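Local coordinates for protein acyl-CoA dehydrogenase FadE3 (Mycobacterium smegmatis, PDB 4IV6) that belongs to the acyl-CoA dehydrogenase family of flavoproteins and carries dihydroflavine-adenine dinucleotide in a four-chain assembly, at residues 314-324 against 376-387. Numbering follows the deposited sequence.
Sequences RCDMEAGMAKL and IAKQLVARGGLD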
loop_
_atom_site.group_PDB
_atom_site.type_symbol
_atom_site.label_atom_id
_atom_site.label_comp_id
_atom_site.label_asym_id
_atom_site.label_seq_id
_atom_site.Cartn_x
_atom_site.Cartn_y
_atom_site.Cartn_z
ATOM N N ARG B 314 -29.514 -9.181 7.622
ATOM C CA ARG B 314 -28.482 -9.887 6.880
ATOM C C ARG B 314 -27.109 -9.306 7.227
ATOM O O ARG B 314 -26.925 -8.098 7.278
ATOM C CB ARG B 314 -28.740 -9.819 5.381
ATOM C CG ARG B 314 -28.773 -8.414 4.796
ATOM C CD ARG B 314 -29.513 -8.483 3.472
ATOM N NE ARG B 314 -29.340 -7.293 2.653
ATOM C CZ ARG B 314 -29.593 -7.258 1.344
ATOM N NH1 ARG B 314 -30.025 -8.355 0.712
ATOM N NH2 ARG B 314 -29.393 -6.140 0.656
ATOM N N CYS B 315 -26.186 -10.194 7.546
ATOM C CA CYS B 315 -24.871 -9.809 8.043
ATOM C C CYS B 315 -23.775 -10.726 7.534
ATOM O O CYS B 315 -22.645 -10.636 8.018
ATOM C CB CYS B 315 -24.881 -9.879 9.571
ATOM S SG CYS B 315 -25.173 -11.583 10.096
ATOM N N ASP B 316 -24.084 -11.600 6.563
ATOM C CA ASP B 316 -23.111 -12.582 6.121
ATOM C C ASP B 316 -21.928 -11.911 5.393
ATOM O O ASP B 316 -20.767 -12.201 5.676
ATOM C CB ASP B 316 -23.758 -13.729 5.300
ATOM C CG ASP B 316 -24.500 -13.253 4.054
ATOM O OD1 ASP B 316 -24.654 -12.030 3.787
ATOM O OD2 ASP B 316 -24.945 -14.147 3.315
ATOM N N MET B 317 -22.224 -10.993 4.493
ATOM C CA MET B 317 -21.182 -10.236 3.788
ATOM C C MET B 317 -20.428 -9.318 4.769
ATOM O O MET B 317 -19.209 -9.188 4.712
ATOM C CB MET B 317 -21.793 -9.419 2.659
ATOM C CG MET B 317 -20.778 -8.590 1.858
ATOM S SD MET B 317 -21.606 -7.664 0.545
ATOM C CE MET B 317 -22.181 -6.223 1.399
ATOM N N GLU B 318 -21.169 -8.685 5.663
ATOM C CA GLU B 318 -20.591 -7.721 6.583
ATOM C C GLU B 318 -19.609 -8.407 7.560
ATOM O O GLU B 318 -18.560 -7.858 7.877
ATOM C CB GLU B 318 -21.712 -6.969 7.313
ATOM C CG GLU B 318 -22.510 -6.039 6.403
ATOM C CD GLU B 318 -23.656 -6.681 5.638
ATOM O OE1 GLU B 318 -23.815 -7.948 5.603
ATOM O OE2 GLU B 318 -24.403 -5.866 5.030
ATOM N N ALA B 319 -19.952 -9.618 7.999
ATOM C CA ALA B 319 -19.041 -10.427 8.809
ATOM C C ALA B 319 -17.732 -10.765 8.094
ATOM O O ALA B 319 -16.662 -10.680 8.686
ATOM C CB ALA B 319 -19.717 -11.680 9.308
ATOM N N GLY B 320 -17.813 -11.164 6.832
ATOM C CA GLY B 320 -16.621 -11.421 6.023
ATOM C C GLY B 320 -15.791 -10.154 5.807
ATOM O O GLY B 320 -14.553 -10.187 5.874
ATOM N N MET B 321 -16.465 -9.026 5.582
ATOM C CA MET B 321 -15.767 -7.746 5.450
ATOM C C MET B 321 -15.030 -7.387 6.747
ATOM O O MET B 321 -13.876 -6.921 6.715
ATOM C CB MET B 321 -16.719 -6.633 5.055
ATOM C CG MET B 321 -17.209 -6.767 3.624
ATOM S SD MET B 321 -18.311 -5.434 3.170
ATOM C CE MET B 321 -18.251 -5.525 1.367
ATOM N N ALA B 322 -15.679 -7.653 7.880
ATOM C CA ALA B 322 -15.080 -7.356 9.158
ATOM C C ALA B 322 -13.822 -8.194 9.340
ATOM O O ALA B 322 -12.773 -7.697 9.783
ATOM C CB ALA B 322 -16.074 -7.612 10.289
ATOM N N LYS B 323 -13.920 -9.474 8.985
ATOM C CA LYS B 323 -12.776 -10.380 9.138
ATOM C C LYS B 323 -11.623 -9.962 8.237
ATOM O O LYS B 323 -10.475 -9.924 8.653
ATOM C CB LYS B 323 -13.234 -11.814 8.855
ATOM C CG LYS B 323 -12.210 -12.911 9.154
ATOM C CD LYS B 323 -11.243 -13.136 7.996
ATOM C CE LYS B 323 -10.504 -14.460 8.195
ATOM N NZ LYS B 323 -9.549 -14.736 7.113
ATOM N N LEU B 324 -11.932 -9.686 6.973
ATOM C CA LEU B 324 -10.930 -9.277 5.995
ATOM C C LEU B 324 -10.263 -7.968 6.416
ATOM O O LEU B 324 -9.035 -7.887 6.498
ATOM C CB LEU B 324 -11.573 -9.094 4.616
ATOM C CG LEU B 324 -10.655 -8.595 3.479
ATOM C CD1 LEU B 324 -9.570 -9.619 3.190
ATOM C CD2 LEU B 324 -11.501 -8.347 2.260
ATOM N N ILE B 376 -16.849 -12.353 -0.805
ATOM C CA ILE B 376 -17.365 -10.982 -0.739
ATOM C C ILE B 376 -17.769 -10.460 -2.125
ATOM O O ILE B 376 -18.840 -9.842 -2.267
ATOM C CB ILE B 376 -16.345 -10.055 -0.044
ATOM C CG1 ILE B 376 -16.299 -10.367 1.473
ATOM C CG2 ILE B 376 -16.705 -8.583 -0.222
ATOM C CD1 ILE B 376 -15.091 -9.807 2.149
ATOM N N ALA B 377 -16.961 -10.746 -3.157
ATOM C CA ALA B 377 -17.306 -10.283 -4.516
ATOM C C ALA B 377 -18.647 -10.858 -4.981
ATOM O O ALA B 377 -19.484 -10.160 -5.523
ATOM C CB ALA B 377 -16.204 -10.625 -5.507
ATOM N N LYS B 378 -18.835 -12.143 -4.727
ATOM C CA LYS B 378 -20.040 -12.840 -5.116
ATOM C C LYS B 378 -21.251 -12.298 -4.345
ATOM O O LYS B 378 -22.333 -12.093 -4.931
ATOM C CB LYS B 378 -19.843 -14.336 -4.858
ATOM C CG LYS B 378 -20.954 -15.231 -5.344
ATOM C CD LYS B 378 -20.518 -16.694 -5.216
ATOM C CE LYS B 378 -21.706 -17.593 -4.897
ATOM N NZ LYS B 378 -22.564 -17.775 -6.091
ATOM N N GLN B 379 -21.054 -12.042 -3.045
ATOM C CA GLN B 379 -22.084 -11.462 -2.186
ATOM C C GLN B 379 -22.444 -10.046 -2.631
ATOM O O GLN B 379 -23.621 -9.684 -2.700
ATOM C CB GLN B 379 -21.656 -11.476 -0.700
ATOM C CG GLN B 379 -21.645 -12.871 -0.062
ATOM C CD GLN B 379 -20.837 -12.928 1.240
ATOM O OE1 GLN B 379 -19.913 -12.130 1.460
ATOM N NE2 GLN B 379 -21.168 -13.893 2.097
ATOM N N LEU B 380 -21.443 -9.236 -2.968
ATOM C CA LEU B 380 -21.729 -7.904 -3.467
ATOM C C LEU B 380 -22.615 -7.929 -4.698
ATOM O O LEU B 380 -23.532 -7.126 -4.819
ATOM C CB LEU B 380 -20.448 -7.127 -3.780
ATOM C CG LEU B 380 -19.716 -6.617 -2.556
ATOM C CD1 LEU B 380 -18.291 -6.274 -2.911
ATOM C CD2 LEU B 380 -20.426 -5.400 -1.944
ATOM N N VAL B 381 -22.351 -8.863 -5.601
ATOM C CA VAL B 381 -23.157 -9.015 -6.809
ATOM C C VAL B 381 -24.580 -9.531 -6.493
ATOM O O VAL B 381 -25.568 -9.028 -7.043
ATOM C CB VAL B 381 -22.414 -9.889 -7.842
ATOM C CG1 VAL B 381 -23.366 -10.386 -8.957
ATOM C CG2 VAL B 381 -21.240 -9.095 -8.412
ATOM N N ALA B 382 -24.674 -10.483 -5.585
ATOM C CA ALA B 382 -25.959 -11.047 -5.194
ATOM C C ALA B 382 -26.826 -9.954 -4.577
ATOM O O ALA B 382 -28.017 -9.864 -4.841
ATOM C CB ALA B 382 -25.771 -12.168 -4.187
ATOM N N ARG B 383 -26.203 -9.121 -3.754
ATOM C CA ARG B 383 -26.883 -8.032 -3.080
ATOM C C ARG B 383 -27.118 -6.786 -3.886
ATOM O O ARG B 383 -28.048 -6.040 -3.576
ATOM C CB ARG B 383 -26.061 -7.631 -1.874
ATOM C CG ARG B 383 -25.962 -8.752 -0.854
ATOM C CD ARG B 383 -26.344 -8.194 0.443
ATOM N NE ARG B 383 -26.040 -9.038 1.571
ATOM C CZ ARG B 383 -25.665 -8.544 2.742
ATOM N NH1 ARG B 383 -25.577 -7.239 2.895
ATOM N NH2 ARG B 383 -25.422 -9.364 3.745
ATOM N N GLY B 384 -26.259 -6.530 -4.878
ATOM C CA GLY B 384 -26.332 -5.304 -5.672
ATOM C C GLY B 384 -25.566 -4.134 -5.037
ATOM O O GLY B 384 -25.677 -3.005 -5.476
ATOM N N GLY B 385 -24.766 -4.403 -4.018
ATOM C CA GLY B 385 -23.895 -3.396 -3.457
ATOM C C GLY B 385 -23.956 -3.418 -1.953
ATOM O O GLY B 385 -24.335 -4.424 -1.369
ATOM N N LEU B 386 -23.600 -2.305 -1.337
ATOM C CA LEU B 386 -23.639 -2.208 0.116
ATOM C C LEU B 386 -25.062 -1.895 0.583
ATOM O O LEU B 386 -25.845 -1.289 -0.130
ATOM C CB LEU B 386 -22.699 -1.100 0.633
ATOM C CG LEU B 386 -21.198 -1.219 0.399
ATOM C CD1 LEU B 386 -20.480 -0.063 1.096
ATOM C CD2 LEU B 386 -20.660 -2.533 0.930
ATOM N N ASP B 387 -25.347 -2.258 1.815
ATOM C CA ASP B 387 -26.629 -1.959 2.415
ATOM C C ASP B 387 -26.615 -0.513 2.903
ATOM O O ASP B 387 -26.100 -0.218 3.983
ATOM C CB ASP B 387 -26.853 -2.908 3.585
ATOM C CG ASP B 387 -28.211 -3.495 3.582
ATOM O OD1 ASP B 387 -29.173 -2.693 3.629
ATOM O OD2 ASP B 387 -28.311 -4.751 3.541
HETATM O O HOH W 1 -30.146 -6.442 -1.859
HETATM O O HOH W 2 -18.548 -12.988 3.780
HETATM O O HOH W 3 -25.304 -11.900 1.204
HETATM O O HOH W 4 -23.248 -15.861 1.870
HETATM O O HOH W 5 -23.527 -3.482 3.551
#
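Arg383 reaches from the last turn of helix 369-383 to the start of helix 316-340 and holds two acids there. Its NH1 and NH2 grip Glu318 end-on: NH1 meets OE2 at 2.8 Å, while NH2 approaches the syn lone pair of OE1. Arg383 NH2 also donates to Asp316 OD1 (2.8 Å), an oxygen that also accepts the backbone N-H of Met317, from above the carboxylate plane. Arginine, a long side chain ending in a flat guanidinium, suits this place because it can serve both carboxylates at its edge while apolar atoms cover its faces, Met317 CB on one and Arg314 CG on the other. Arg314 runs past in the opposite direction and lays its own guanidinium flat on Arg383, planes 14° apart. Arg314 NE donates almost straight (167°) to Asp387 OD2, 2.9 Å away and in the guanidinium plane.

Deeper in, Met317 runs out with CG anti to the backbone N (chi1 -180°), bringing SD to 3.6 Å from Leu380 CD2, then bends at chi3. The flexible thioether of Met321 places CE between Ile376 CG2 and Leu386 CD2. Ile376 CD1 packs on the backbone of Gly320, 3.7 Å from its C atom.

Waters extend the polar side: one joins Asp316 OD1 to Arg383 NE, another Glu318 OE2 to the backbone N of Asp387. Tyr296 of a second subunit packs on Glu318. In this mainly helical C-terminal domain segments 316-324 and 376-383 run roughly antiparallel. With three acids around two stacked arginines, the like charges are probably offset, and the network joins Asp387 of the C-terminal tail to Arg314, just before helix 316-340, and the end of helix 369-383 to that helix's first turn.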